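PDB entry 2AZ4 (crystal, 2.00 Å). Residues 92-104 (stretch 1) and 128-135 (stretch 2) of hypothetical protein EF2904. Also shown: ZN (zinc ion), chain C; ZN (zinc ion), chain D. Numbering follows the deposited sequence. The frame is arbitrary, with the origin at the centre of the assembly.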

# COMPACT_ATOMS: atom_id res chain seq x y z
N HIS A 92 0.30 -5.61 -2.82
CA HIS A 92 -0.13 -4.28 -3.26
C HIS A 92 1.07 -3.31 -3.38
O HIS A 92 2.20 -3.64 -3.01
CB HIS A 92 -1.25 -3.71 -2.37
CG HIS A 92 -0.84 -3.45 -0.95
ND1 HIS A 92 -0.36 -4.43 -0.11
CD2 HIS A 92 -0.86 -2.31 -0.21
CE1 HIS A 92 -0.13 -3.92 1.08
NE2 HIS A 92 -0.40 -2.63 1.04
N ALA A 93 0.80 -2.11 -3.88
CA ALA A 93 1.83 -1.14 -4.25
C ALA A 93 2.55 -0.40 -3.11
O ALA A 93 3.67 0.14 -3.31
CB ALA A 93 1.25 -0.13 -5.24
N HIS A 94 1.94 -0.35 -1.93
CA HIS A 94 2.50 0.42 -0.82
C HIS A 94 3.99 0.15 -0.61
O HIS A 94 4.46 -0.97 -0.79
CB HIS A 94 1.68 0.23 0.47
CG HIS A 94 0.39 0.98 0.45
ND1 HIS A 94 -0.67 0.69 1.29
CD2 HIS A 94 -0.01 2.05 -0.29
CE1 HIS A 94 -1.67 1.51 1.05
NE2 HIS A 94 -1.30 2.35 0.10
N LEU A 95 4.71 1.20 -0.25
CA LEU A 95 6.18 1.17 -0.15
C LEU A 95 6.74 0.02 0.72
O LEU A 95 7.77 -0.61 0.36
CB LEU A 95 6.65 2.53 0.41
CG LEU A 95 8.13 2.90 0.36
CD1 LEU A 95 8.65 2.98 -1.10
CD2 LEU A 95 8.39 4.21 1.12
N ASP A 96 6.06 -0.23 1.84
CA ASP A 96 6.47 -1.22 2.84
C ASP A 96 6.27 -2.66 2.35
O ASP A 96 6.67 -3.61 3.04
CB ASP A 96 5.81 -0.97 4.22
CG ASP A 96 4.27 -0.96 4.15
OD1 ASP A 96 3.70 -0.27 3.26
OD2 ASP A 96 3.62 -1.63 5.01
N HIS A 97 5.67 -2.79 1.17
CA HIS A 97 5.52 -4.06 0.45
C HIS A 97 6.29 -4.13 -0.86
O HIS A 97 6.53 -5.22 -1.36
CB HIS A 97 4.03 -4.36 0.23
CG HIS A 97 3.23 -4.33 1.50
ND1 HIS A 97 2.89 -5.47 2.19
CD2 HIS A 97 2.82 -3.29 2.27
CE1 HIS A 97 2.28 -5.14 3.31
NE2 HIS A 97 2.20 -3.83 3.38
N SER A 98 6.65 -2.99 -1.44
CA SER A 98 7.19 -2.97 -2.84
C SER A 98 8.61 -2.39 -3.01
O SER A 98 9.25 -2.54 -4.07
CB SER A 98 6.22 -2.19 -3.75
OG SER A 98 6.12 -0.82 -3.33
N ARG A 99 9.10 -1.73 -1.95
CA ARG A 99 10.22 -0.80 -2.08
C ARG A 99 11.44 -1.36 -2.82
O ARG A 99 12.12 -0.62 -3.52
CB ARG A 99 10.65 -0.28 -0.71
CG ARG A 99 11.58 0.89 -0.78
CD ARG A 99 11.91 1.47 0.59
NE ARG A 99 12.92 2.46 0.30
CZ ARG A 99 14.16 2.46 0.75
NH1 ARG A 99 14.59 1.58 1.66
NH2 ARG A 99 14.94 3.42 0.33
N MET A 100 11.74 -2.64 -2.66
CA MET A 100 12.95 -3.17 -3.28
C MET A 100 12.76 -4.03 -4.52
O MET A 100 13.68 -4.76 -4.89
CB MET A 100 13.87 -3.88 -2.24
CG MET A 100 13.39 -5.25 -1.73
SD MET A 100 14.68 -6.18 -0.84
CE MET A 100 13.71 -7.62 -0.36
N ILE A 101 11.60 -3.96 -5.19
CA ILE A 101 11.38 -4.87 -6.33
C ILE A 101 12.47 -4.74 -7.42
O ILE A 101 12.78 -5.71 -8.11
CB ILE A 101 9.97 -4.79 -6.96
CG1 ILE A 101 9.66 -3.36 -7.45
CG2 ILE A 101 8.89 -5.34 -5.98
CD1 ILE A 101 8.54 -3.33 -8.45
N ASN A 102 13.10 -3.56 -7.53
CA ASN A 102 14.13 -3.39 -8.57
C ASN A 102 15.39 -4.20 -8.28
O ASN A 102 16.22 -4.41 -9.18
CB ASN A 102 14.51 -1.94 -8.79
CG ASN A 102 13.46 -1.16 -9.57
OD1 ASN A 102 13.38 0.08 -9.47
ND2 ASN A 102 12.70 -1.85 -10.38
N TYR A 103 15.52 -4.67 -7.04
CA TYR A 103 16.64 -5.56 -6.69
C TYR A 103 16.35 -7.04 -6.97
O TYR A 103 17.24 -7.89 -6.87
CB TYR A 103 17.04 -5.38 -5.23
CG TYR A 103 17.85 -4.13 -4.94
CD1 TYR A 103 18.30 -3.28 -5.97
CD2 TYR A 103 18.19 -3.80 -3.63
CE1 TYR A 103 19.06 -2.13 -5.68
CE2 TYR A 103 18.95 -2.68 -3.33
CZ TYR A 103 19.38 -1.85 -4.35
OH TYR A 103 20.13 -0.73 -4.00
N LEU A 104 15.10 -7.34 -7.29
CA LEU A 104 14.72 -8.71 -7.64
C LEU A 104 15.33 -9.10 -8.99
O LEU A 104 15.15 -8.42 -9.98
CB LEU A 104 13.20 -8.87 -7.68
CG LEU A 104 12.69 -10.30 -7.99
CD1 LEU A 104 13.16 -11.41 -6.99
CD2 LEU A 104 11.17 -10.37 -8.21
N ASP A 128 11.77 8.13 -7.33
CA ASP A 128 12.06 8.39 -5.92
C ASP A 128 11.13 7.63 -4.97
O ASP A 128 11.12 7.90 -3.76
CB ASP A 128 11.99 9.89 -5.63
CG ASP A 128 10.67 10.50 -6.03
OD1 ASP A 128 9.82 9.75 -6.57
OD2 ASP A 128 10.49 11.72 -5.80
N PHE A 129 10.35 6.70 -5.52
CA PHE A 129 9.47 5.85 -4.73
C PHE A 129 10.17 4.53 -4.45
O PHE A 129 10.44 4.20 -3.29
CB PHE A 129 8.13 5.63 -5.45
CG PHE A 129 7.11 4.87 -4.62
CD1 PHE A 129 6.43 5.49 -3.57
CD2 PHE A 129 6.83 3.53 -4.90
CE1 PHE A 129 5.48 4.78 -2.80
CE2 PHE A 129 5.88 2.82 -4.15
CZ PHE A 129 5.21 3.44 -3.10
N LEU A 130 10.50 3.79 -5.51
CA LEU A 130 11.25 2.54 -5.40
C LEU A 130 12.77 2.75 -5.49
O LEU A 130 13.24 3.65 -6.19
CB LEU A 130 10.85 1.59 -6.53
CG LEU A 130 9.38 1.25 -6.76
CD1 LEU A 130 9.23 0.47 -8.13
CD2 LEU A 130 8.75 0.46 -5.59
N ILE A 131 13.54 1.91 -4.80
CA ILE A 131 14.99 1.89 -4.94
C ILE A 131 15.32 1.66 -6.43
O ILE A 131 14.83 0.69 -7.00
CB ILE A 131 15.62 0.77 -4.10
CG1 ILE A 131 15.49 1.06 -2.60
CG2 ILE A 131 17.08 0.57 -4.46
CD1 ILE A 131 15.68 -0.20 -1.72
N PRO A 132 16.11 2.55 -7.05
CA PRO A 132 16.45 2.35 -8.46
C PRO A 132 17.38 1.17 -8.65
O PRO A 132 18.19 0.89 -7.76
CB PRO A 132 17.22 3.63 -8.84
CG PRO A 132 17.02 4.59 -7.70
CD PRO A 132 16.73 3.78 -6.50
N SER A 133 17.28 0.50 -9.78
CA SER A 133 18.31 -0.44 -10.15
C SER A 133 19.54 0.36 -10.58
O SER A 133 19.41 1.28 -11.39
CB SER A 133 17.86 -1.29 -11.32
OG SER A 133 18.95 -2.11 -11.74
N PRO A 134 20.75 0.01 -10.09
CA PRO A 134 21.93 0.78 -10.55
C PRO A 134 22.25 0.55 -12.04
O PRO A 134 23.15 1.20 -12.59
CB PRO A 134 23.07 0.25 -9.67
CG PRO A 134 22.42 -0.60 -8.62
CD PRO A 134 21.13 -1.08 -9.17
N PHE A 135 21.50 -0.35 -12.68
CA PHE A 135 21.72 -0.68 -14.09
C PHE A 135 20.67 -0.15 -15.04
O PHE A 135 20.61 -0.52 -16.21
CB PHE A 135 21.90 -2.20 -14.24
CG PHE A 135 22.70 -2.78 -13.13
CD1 PHE A 135 24.09 -2.63 -13.12
CD2 PHE A 135 22.08 -3.38 -12.04
CE1 PHE A 135 24.85 -3.13 -12.06
CE2 PHE A 135 22.83 -3.87 -10.99
CZ PHE A 135 24.21 -3.75 -11.00
ZN ZN C . -0.84 -1.13 2.72
ZN ZN D . 1.49 -2.52 4.95
O HOH W 1 1.29 -0.69 3.50
O HOH W 2 13.26 -1.22 -6.08
O HOH W 3 12.79 4.32 -1.92
O HOH W 4 18.98 -4.47 -10.27
O HOH W 5 20.20 1.64 -6.19
O HOH W 6 -0.89 0.21 4.45
O HOH W 7 0.73 -0.84 6.39

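Asp 128 lies out of reach of stretch 1, so the contact begins at Phe 129. There the t rotamer (chi1 -174°) carries the ring to the start of the helix in stretch 1. Leu 95 CD1 sits 3.9 Å from the centroid of the Phe 129 ring and 6° off its normal, almost directly above the face, which is the geometry of a CH-pi interaction; Leu 95 CB adds an apolar contact with Phe 129 CZ at 3.9 Å. The ring edge meets a carbonyl instead, Ala 93 O lying near the ring plane 3.6 Å from Phe 129 CE2. That same Ala 93 O accepts a short hydrogen bond from Ser 98 OG (2.6 Å), so the hydroxyl is already engaged where it passes Phe 129 CE2 at 3.7 Å. The carbonyl of Phe 129 is tied to Arg 99 through water 3, which donates to Phe 129 O (2.7 Å) and accepts from Arg 99 NE (2.9 Å).

At Leu 130 the two backbones draw close, its CA lying 4.8 Å from Arg 99 CA. The side chain extends along the turn from Ser 98 to Ile 101: Leu 130 CD2 is 3.4 Å from Ser 98 O, and Leu 130 CD1 packs against Ile 101 CD1 at 3.9 Å.

Ile 131 gives up the most area of any residue here, 129 Å². Its backbone forms a direct hydrogen bond to stretch 1, Ile 131 N to Arg 99 O, at 3.2 Å with an N-H...O angle of 156°. Water 2 reinforces this link, donating to both Arg 99 O (2.9 Å) and Ile 131 O (2.6 Å) while accepting from Asn 102 N (2.8 Å). The side chain points toward stretch 1 and is contacted from several directions: Ile 131 CG1 lies over one face of the Arg 99 guanidinium, 3.8 Å from Arg 99 NH2; Ile 131 CD1 is 4.1 Å from Met 100 CB; and Ile 131 CG2 approaches Tyr 103 CZ to 3.3 Å, obliquely to the ring.

The CB of Pro 132 points away, and its carbonyl does the bridging: water 5 donates to Pro 132 O (2.7 Å) and to Tyr 103 OH (3.2 Å). Ser 133 follows beside Asn 102, with 4.2 Å between Asn 102 CB and Ser 133 CB, and water 4 joins Ser 133 OG (2.8 Å) to Asn 102 O (3.0 Å). Pro 134 CD closes the contact, 4.2 Å from Tyr 103 CE1.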